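Local coordinates for protein carbohydrate oxidase (Microdochium nivale, PDB 3RJA) that oxidises the C1 hydroxyl of mono-, oligo- and polysaccharides to the lactone with its FAD cofactor, reducing molecular oxygen to hydrogen peroxide, at residues A[61-66]-A[82-87]; A[166-171]-A[460-465]. All coordinates share one frame; numbering follows the deposited sequence. Where two conformers were deposited one is given.

Contact 1: residues A[61-66]-A[82-87]; sequences LKVSAK and GHLMVQ. With FAD (flavin-adenine dinucleotide), chain B.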
loop_
_atom_site.group_PDB
_atom_site.type_symbol
_atom_site.label_atom_id
_atom_site.label_comp_id
_atom_site.label_asym_id
_atom_site.label_seq_id
_atom_site.Cartn_x
_atom_site.Cartn_y
_atom_site.Cartn_z
ATOM N N LEU A 61 -7.482 8.769 25.741
ATOM C CA LEU A 61 -8.049 8.135 24.554
ATOM C C LEU A 61 -6.928 7.603 23.659
ATOM O O LEU A 61 -5.826 8.165 23.649
ATOM C CB LEU A 61 -8.900 9.145 23.783
ATOM C CG LEU A 61 -10.038 9.857 24.538
ATOM C CD1 LEU A 61 -10.633 11.003 23.687
ATOM C CD2 LEU A 61 -11.164 8.866 24.959
ATOM N N LYS A 62 -7.210 6.557 22.886
ATOM C CA LYS A 62 -6.336 6.177 21.767
ATOM C C LYS A 62 -6.637 7.115 20.595
ATOM O O LYS A 62 -7.801 7.562 20.392
ATOM C CB LYS A 62 -6.547 4.707 21.356
ATOM C CG LYS A 62 -6.378 3.688 22.520
ATOM C CD LYS A 62 -5.073 3.950 23.281
ATOM C CE LYS A 62 -4.718 2.806 24.265
ATOM N NZ LYS A 62 -3.365 2.979 24.877
ATOM N N VAL A 63 -5.596 7.424 19.832
ATOM C CA VAL A 63 -5.775 8.286 18.679
ATOM C C VAL A 63 -5.306 7.613 17.374
ATOM O O VAL A 63 -4.241 7.007 17.318
ATOM C CB VAL A 63 -5.227 9.742 18.932
ATOM C CG1 VAL A 63 -3.916 9.722 19.606
ATOM C CG2 VAL A 63 -5.156 10.567 17.643
ATOM N N SER A 64 -6.137 7.692 16.332
ATOM C CA SER A 64 -5.733 7.120 15.050
ATOM C C SER A 64 -5.875 8.143 13.921
ATOM O O SER A 64 -6.899 8.835 13.824
ATOM C CB SER A 64 -6.526 5.831 14.789
ATOM O OG SER A 64 -6.180 4.821 15.761
ATOM N N ALA A 65 -4.849 8.244 13.066
ATOM C CA ALA A 65 -4.944 9.128 11.872
ATOM C C ALA A 65 -5.584 8.411 10.675
ATOM O O ALA A 65 -5.323 7.231 10.435
ATOM C CB ALA A 65 -3.599 9.660 11.506
ATOM N N LYS A 66 -6.439 9.111 9.943
ATOM C CA LYS A 66 -7.009 8.562 8.713
ATOM C C LYS A 66 -6.635 9.544 7.621
ATOM O O LYS A 66 -6.953 10.718 7.734
ATOM C CB LYS A 66 -8.550 8.409 8.787
ATOM C CG LYS A 66 -9.152 7.623 7.588
ATOM C CD LYS A 66 -10.486 6.881 7.943
ATOM C CE LYS A 66 -11.689 7.843 7.939
ATOM N NZ LYS A 66 -11.924 8.454 6.622
ATOM N N GLY A 82 -14.334 3.991 19.277
ATOM C CA GLY A 82 -13.988 4.849 20.427
ATOM C C GLY A 82 -12.664 5.603 20.442
ATOM O O GLY A 82 -12.259 6.178 21.491
ATOM N N HIS A 83 -11.959 5.615 19.311
ATOM C CA HIS A 83 -10.723 6.390 19.242
ATOM C C HIS A 83 -11.081 7.811 18.856
ATOM O O HIS A 83 -12.145 8.078 18.264
ATOM C CB HIS A 83 -9.742 5.832 18.181
ATOM C CG HIS A 83 -9.103 4.520 18.553
ATOM N ND1 HIS A 83 -7.860 4.146 18.082
ATOM C CD2 HIS A 83 -9.540 3.490 19.320
ATOM C CE1 HIS A 83 -7.553 2.946 18.554
ATOM N NE2 HIS A 83 -8.550 2.524 19.312
ATOM N N LEU A 84 -10.169 8.715 19.170
ATOM C CA LEU A 84 -10.155 10.027 18.567
ATOM C C LEU A 84 -9.616 9.804 17.148
ATOM O O LEU A 84 -8.522 9.240 16.975
ATOM C CB LEU A 84 -9.221 10.971 19.355
ATOM C CG LEU A 84 -9.073 12.392 18.790
ATOM C CD1 LEU A 84 -10.436 13.010 18.499
ATOM C CD2 LEU A 84 -8.320 13.276 19.823
ATOM N N MET A 85 -10.393 10.182 16.138
ATOM C CA MET A 85 -9.912 10.010 14.766
ATOM C C MET A 85 -9.476 11.375 14.243
ATOM O O MET A 85 -10.248 12.335 14.253
ATOM C CB MET A 85 -10.971 9.344 13.841
ATOM C CG MET A 85 -10.391 8.888 12.470
ATOM S SD MET A 85 -11.529 7.939 11.429
ATOM C CE MET A 85 -12.674 9.219 10.889
ATOM N N VAL A 86 -8.220 11.446 13.819
ATOM C CA VAL A 86 -7.650 12.642 13.212
ATOM C C VAL A 86 -7.807 12.483 11.718
ATOM O O VAL A 86 -7.040 11.729 11.081
ATOM C CB VAL A 86 -6.168 12.818 13.591
ATOM C CG1 VAL A 86 -5.543 14.037 12.900
ATOM C CG2 VAL A 86 -5.998 12.901 15.126
ATOM N N GLN A 87 -8.834 13.161 11.176
ATOM C CA GLN A 87 -9.237 13.042 9.773
ATOM C C GLN A 87 -8.389 14.042 8.954
ATOM O O GLN A 87 -8.514 15.249 9.153
ATOM C CB GLN A 87 -10.722 13.382 9.637
ATOM C CG GLN A 87 -11.239 13.437 8.218
ATOM C CD GLN A 87 -11.044 12.103 7.484
ATOM O OE1 GLN A 87 -11.039 11.040 8.105
ATOM N NE2 GLN A 87 -10.890 12.164 6.175
HETATM P PA FAD B . -5.608 5.011 5.961
HETATM O O1A FAD B . -6.046 6.443 6.115
HETATM O O2A FAD B . -6.691 3.988 6.186
HETATM O O5B FAD B . -4.406 4.725 6.984
HETATM C C5B FAD B . -3.642 3.531 6.857
HETATM C C4B FAD B . -2.742 3.390 8.097
HETATM O O4B FAD B . -1.802 4.464 8.133
HETATM C C3B FAD B . -3.521 3.453 9.410
HETATM O O3B FAD B . -2.810 2.707 10.400
HETATM C C2B FAD B . -3.415 4.935 9.753
HETATM O O2B FAD B . -3.615 5.280 11.104
HETATM C C1B FAD B . -1.992 5.223 9.296
HETATM N N9A FAD B . -1.843 6.638 8.969
HETATM C C8A FAD B . -2.667 7.428 8.173
HETATM N N7A FAD B . -2.130 8.678 8.159
HETATM C C5A FAD B . -1.004 8.681 8.890
HETATM C C6A FAD B . -0.091 9.694 9.196
HETATM N N6A FAD B . -0.251 10.944 8.707
HETATM N N1A FAD B . 1.000 9.367 9.982
HETATM C C2A FAD B . 1.155 8.081 10.490
HETATM N N3A FAD B . 0.234 7.087 10.223
HETATM C C4A FAD B . -0.821 7.399 9.418
HETATM N N1 FAD B . -1.017 -0.532 -2.176
HETATM C C2 FAD B . 0.165 -0.586 -2.924
HETATM O O2 FAD B . 1.268 -0.739 -2.386
HETATM N N3 FAD B . 0.055 -0.395 -4.299
HETATM C C4 FAD B . -1.104 -0.048 -4.967
HETATM O O4 FAD B . -1.091 0.220 -6.190
HETATM C C4X FAD B . -2.347 -0.057 -4.136
HETATM N N5 FAD B . -3.513 0.242 -4.684
HETATM C C5X FAD B . -4.658 0.348 -3.931
HETATM C C6 FAD B . -5.881 0.761 -4.520
HETATM C C7 FAD B . -7.002 1.001 -3.748
HETATM C C7M FAD B . -8.331 1.434 -4.401
HETATM C C8 FAD B . -6.885 0.953 -2.339
HETATM C C8M FAD B . -8.078 1.232 -1.448
HETATM C C9 FAD B . -5.719 0.486 -1.750
HETATM C C9A FAD B . -4.578 0.200 -2.526
HETATM N N10 FAD B . -3.332 -0.140 -1.945
HETATM C C10 FAD B . -2.216 -0.362 -2.736
HETATM C "C1'" FAD B . -3.243 -0.316 -0.458
HETATM C "C2'" FAD B . -2.743 0.961 0.202
HETATM O "O2'" FAD B . -1.349 1.101 -0.041
HETATM C "C3'" FAD B . -2.954 0.885 1.697
HETATM O "O3'" FAD B . -4.301 0.577 1.984
HETATM C "C4'" FAD B . -2.537 2.215 2.347
HETATM O "O4'" FAD B . -2.164 1.979 3.670
HETATM C "C5'" FAD B . -3.651 3.262 2.263
HETATM O "O5'" FAD B . -3.215 4.460 2.841
HETATM P P FAD B . -4.327 5.524 3.361
HETATM O O1P FAD B . -3.663 6.776 3.850
HETATM O O2P FAD B . -5.348 5.775 2.249
HETATM O O3P FAD B . -5.008 4.647 4.513
HETATM O O HOH W 1 -9.829 5.638 22.832
HETATM O O HOH W 2 -10.185 9.565 4.768
#
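Val63 pairs with Leu84 and Ala65 with Val86 on neighbouring parallel strands of the small three-stranded sheet in the FAD-binding domain. Four backbone bonds join them, from Leu84 N to Lys62 O through to Lys66 N, which gives to Val86 O. On the face turned to helix 46-58, Val63 CG2 presses Val86 CG2 at 3.5 Å. Ser64, on the other face, meets His83, which precedes strand 84-87. Ser64 OG and His83 ND1 share a hydrogen bond at the ring edge, 2.9 Å long, while Lys62 CB sits over the centre of one ring face, 3.5 Å from its centroid. Glu80 takes a bond at NE2, so both ring nitrogens are held and the imidazole's rotation is probably fixed.

Further along, Lys66 curls back, bent at chi3 (79°) and chi4, and its CE lies unusually tight on Met85 CE. This places NZ 3.1 Å from Gln87 OE1, where Asp25 O and a water also bind it; Asp89 OD1 holds Gln87 NE2 in turn. The strand 63-66 ends at the cofactor, with Ala65 CB 3.8 Å from the adenine N7A and the ribose hydroxyl O2B of FAD donating to Ala65 O at 2.7 Å.

Contact 2: residues A[166-171]-A[460-465]; sequences VLADGR and TDRFYY
Phe463 pushes its ring against the backbone of Val166, Leu167 and Ala168. Its side chain leaves the backbone with CG anti to the carbonyl carbon (chi1 -59°), which sets the ring against the 166-171 turn. The CD1 and CE1 side runs alongside Val63 of strand 63-66. CD2 faces the other way, and beyond it CE2 lies against Ala168 N, CA and CB, 3.5 Å from the N. At the tip, CZ lies 3.7 Å from Ala168 CA, with Val166 O and Leu167 C a little farther off, the latter near the ring plane at its edge. An alanine in place of Phe463 would probably open a gap between Val63 and Ala168 and leave the turn without its main apolar support from this loop.

The residue before Phe463 packs here too, Arg462 CB lying 3.8 Å from Ala168 CB. Arg462 was modelled in two conformers; in one, a water links Ala168 O to Arg462 NE at the edge of the guanidinium, a bridge that is therefore less certain. Asp458 accepts from the backbone N of both Arg462 and Phe463. Away from this contact, Asp169 takes Arg171 N in an Asx turn and Arg171 NE in a salt bridge. Gly170 N bonds Leu167 O and Leu167 N bonds Arg171 O, and Gly170, the fourth residue of the turn, takes phi 94° as the bulge residue. The segment is the turn of a beta hairpin, a type I turn with a G1 bulge, that links strands 160-166 and 172-176.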
loop_
_atom_site.group_PDB
_atom_site.type_symbol
_atom_site.label_atom_id
_atom_site.label_comp_id
_atom_site.label_asym_id
_atom_site.label_seq_id
_atom_site.Cartn_x
_atom_site.Cartn_y
_atom_site.Cartn_z
ATOM N N VAL A 166 4.268 14.597 14.444
ATOM C CA VAL A 166 3.678 14.855 15.773
ATOM C C VAL A 166 3.795 13.587 16.608
ATOM O O VAL A 166 3.236 12.532 16.227
ATOM C CB VAL A 166 2.183 15.277 15.659
ATOM C CG1 VAL A 166 1.552 15.492 17.066
ATOM C CG2 VAL A 166 2.050 16.510 14.818
ATOM N N LEU A 167 4.517 13.668 17.729
ATOM C CA LEU A 167 4.725 12.492 18.591
ATOM C C LEU A 167 3.593 12.305 19.584
ATOM O O LEU A 167 2.797 13.226 19.774
ATOM C CB LEU A 167 6.068 12.570 19.348
ATOM C CG LEU A 167 7.323 12.723 18.492
ATOM C CD1 LEU A 167 8.602 12.723 19.361
ATOM C CD2 LEU A 167 7.403 11.655 17.376
ATOM N N ALA A 168 3.588 11.151 20.272
ATOM C CA ALA A 168 2.551 10.826 21.281
ATOM C C ALA A 168 2.478 11.802 22.465
ATOM O O ALA A 168 1.399 12.021 23.054
ATOM C CB ALA A 168 2.722 9.376 21.785
ATOM N N ASP A 169 3.613 12.404 22.800
ATOM C CA ASP A 169 3.662 13.377 23.887
ATOM C C ASP A 169 3.282 14.793 23.451
ATOM O O ASP A 169 3.348 15.729 24.262
ATOM C CB ASP A 169 5.038 13.366 24.565
ATOM C CG ASP A 169 6.187 13.852 23.651
ATOM O OD1 ASP A 169 5.972 14.243 22.477
ATOM O OD2 ASP A 169 7.338 13.847 24.146
ATOM N N GLY A 170 2.920 14.958 22.174
ATOM C CA GLY A 170 2.532 16.276 21.647
ATOM C C GLY A 170 3.634 17.115 20.982
ATOM O O GLY A 170 3.352 18.153 20.361
ATOM N N ARG A 171 4.889 16.700 21.118
ATOM C CA ARG A 171 5.975 17.415 20.445
ATOM C C ARG A 171 5.969 17.255 18.920
ATOM O O ARG A 171 5.566 16.218 18.370
ATOM C CB ARG A 171 7.335 16.987 20.985
ATOM C CG ARG A 171 7.579 17.401 22.424
ATOM C CD ARG A 171 8.981 17.065 22.835
ATOM N NE ARG A 171 9.228 15.617 22.878
ATOM C CZ ARG A 171 10.223 14.999 22.243
ATOM N NH1 ARG A 171 11.066 15.689 21.463
ATOM N NH2 ARG A 171 10.372 13.679 22.383
ATOM N N THR A 460 3.273 4.484 25.722
ATOM C CA THR A 460 1.934 4.268 26.266
ATOM C C THR A 460 0.951 3.722 25.223
ATOM O O THR A 460 -0.250 3.630 25.484
ATOM C CB THR A 460 1.355 5.515 26.930
ATOM O OG1 THR A 460 1.023 6.476 25.921
ATOM C CG2 THR A 460 2.355 6.122 27.965
ATOM N N ASP A 461 1.449 3.361 24.042
ATOM C CA ASP A 461 0.561 2.826 22.997
ATOM C C ASP A 461 -0.597 3.820 22.709
ATOM O O ASP A 461 -1.757 3.422 22.529
ATOM C CB ASP A 461 0.008 1.473 23.457
ATOM C CG ASP A 461 0.045 0.404 22.361
ATOM O OD1 ASP A 461 0.446 0.686 21.211
ATOM O OD2 ASP A 461 -0.369 -0.728 22.667
ATOM N N ARG A 462 -0.268 5.111 22.696
ATOM C CA ARG A 462 -1.239 6.182 22.452
ATOM C C ARG A 462 -1.881 6.036 21.066
ATOM O O ARG A 462 -3.059 6.371 20.863
ATOM C CB ARG A 462 -0.543 7.546 22.575
ATOM C CG ARG A 462 -1.389 8.760 22.173
ATOM C CD ARG A 462 -2.517 8.984 23.153
ATOM N NE ARG A 462 -2.032 9.176 24.519
ATOM C CZ ARG A 462 -2.635 8.675 25.592
ATOM N NH1 ARG A 462 -3.730 7.957 25.429
ATOM N NH2 ARG A 462 -2.157 8.884 26.818
ATOM N N PHE A 463 -1.095 5.548 20.117
ATOM C CA PHE A 463 -1.559 5.372 18.748
ATOM C C PHE A 463 -2.022 3.943 18.459
ATOM O O PHE A 463 -2.072 3.532 17.306
ATOM C CB PHE A 463 -0.472 5.789 17.758
ATOM C CG PHE A 463 -0.039 7.229 17.899
ATOM C CD1 PHE A 463 -0.934 8.273 17.640
ATOM C CD2 PHE A 463 1.282 7.540 18.227
ATOM C CE1 PHE A 463 -0.527 9.613 17.750
ATOM C CE2 PHE A 463 1.704 8.883 18.324
ATOM C CZ PHE A 463 0.790 9.919 18.098
ATOM N N TYR A 464 -2.384 3.204 19.509
ATOM C CA TYR A 464 -2.769 1.791 19.394
ATOM C C TYR A 464 -3.744 1.446 18.276
ATOM O O TYR A 464 -4.736 2.165 18.025
ATOM C CB TYR A 464 -3.430 1.336 20.682
ATOM C CG TYR A 464 -4.037 -0.054 20.612
ATOM C CD1 TYR A 464 -3.240 -1.201 20.758
ATOM C CD2 TYR A 464 -5.403 -0.222 20.396
ATOM C CE1 TYR A 464 -3.807 -2.496 20.710
ATOM C CE2 TYR A 464 -5.980 -1.504 20.333
ATOM C CZ TYR A 464 -5.186 -2.628 20.488
ATOM O OH TYR A 464 -5.767 -3.873 20.416
ATOM N N TYR A 465 -3.468 0.308 17.645
ATOM C CA TYR A 465 -4.464 -0.401 16.877
ATOM C C TYR A 465 -4.084 -1.878 16.933
ATOM O O TYR A 465 -2.948 -2.211 17.301
ATOM C CB TYR A 465 -4.564 0.150 15.438
ATOM C CG TYR A 465 -3.338 -0.007 14.521
ATOM C CD1 TYR A 465 -2.264 0.901 14.578
ATOM C CD2 TYR A 465 -3.281 -1.021 13.552
ATOM C CE1 TYR A 465 -1.144 0.766 13.713
ATOM C CE2 TYR A 465 -2.171 -1.151 12.676
ATOM C CZ TYR A 465 -1.116 -0.243 12.745
ATOM O OH TYR A 465 -0.005 -0.352 11.865
HETATM O O HOH W 3 0.126 10.723 24.899
#

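From the N terminus, strand 39-42 and helix 46-58 lead into 61-66, and contact 1 closes a loop of 15 residues without helix or strand when 82-87 returns beside it, between 63-66 and 39-42. Contact 2 opens only later, at the hairpin turn 166-171, and closes 288 residues on, after helix 447-457, so the two follow in series. They still meet, their centres about 11 Å apart: Leu61 O probably bonds Arg462 NH1 in one of its conformers and Lys62 NZ bonds Asp461 O, while Val63 pairs through its backbone with Arg462. The 460-465 loop, in the berberine-like region, thus bridges the parallel sheet and the antiparallel hairpin of the FAD-binding domain.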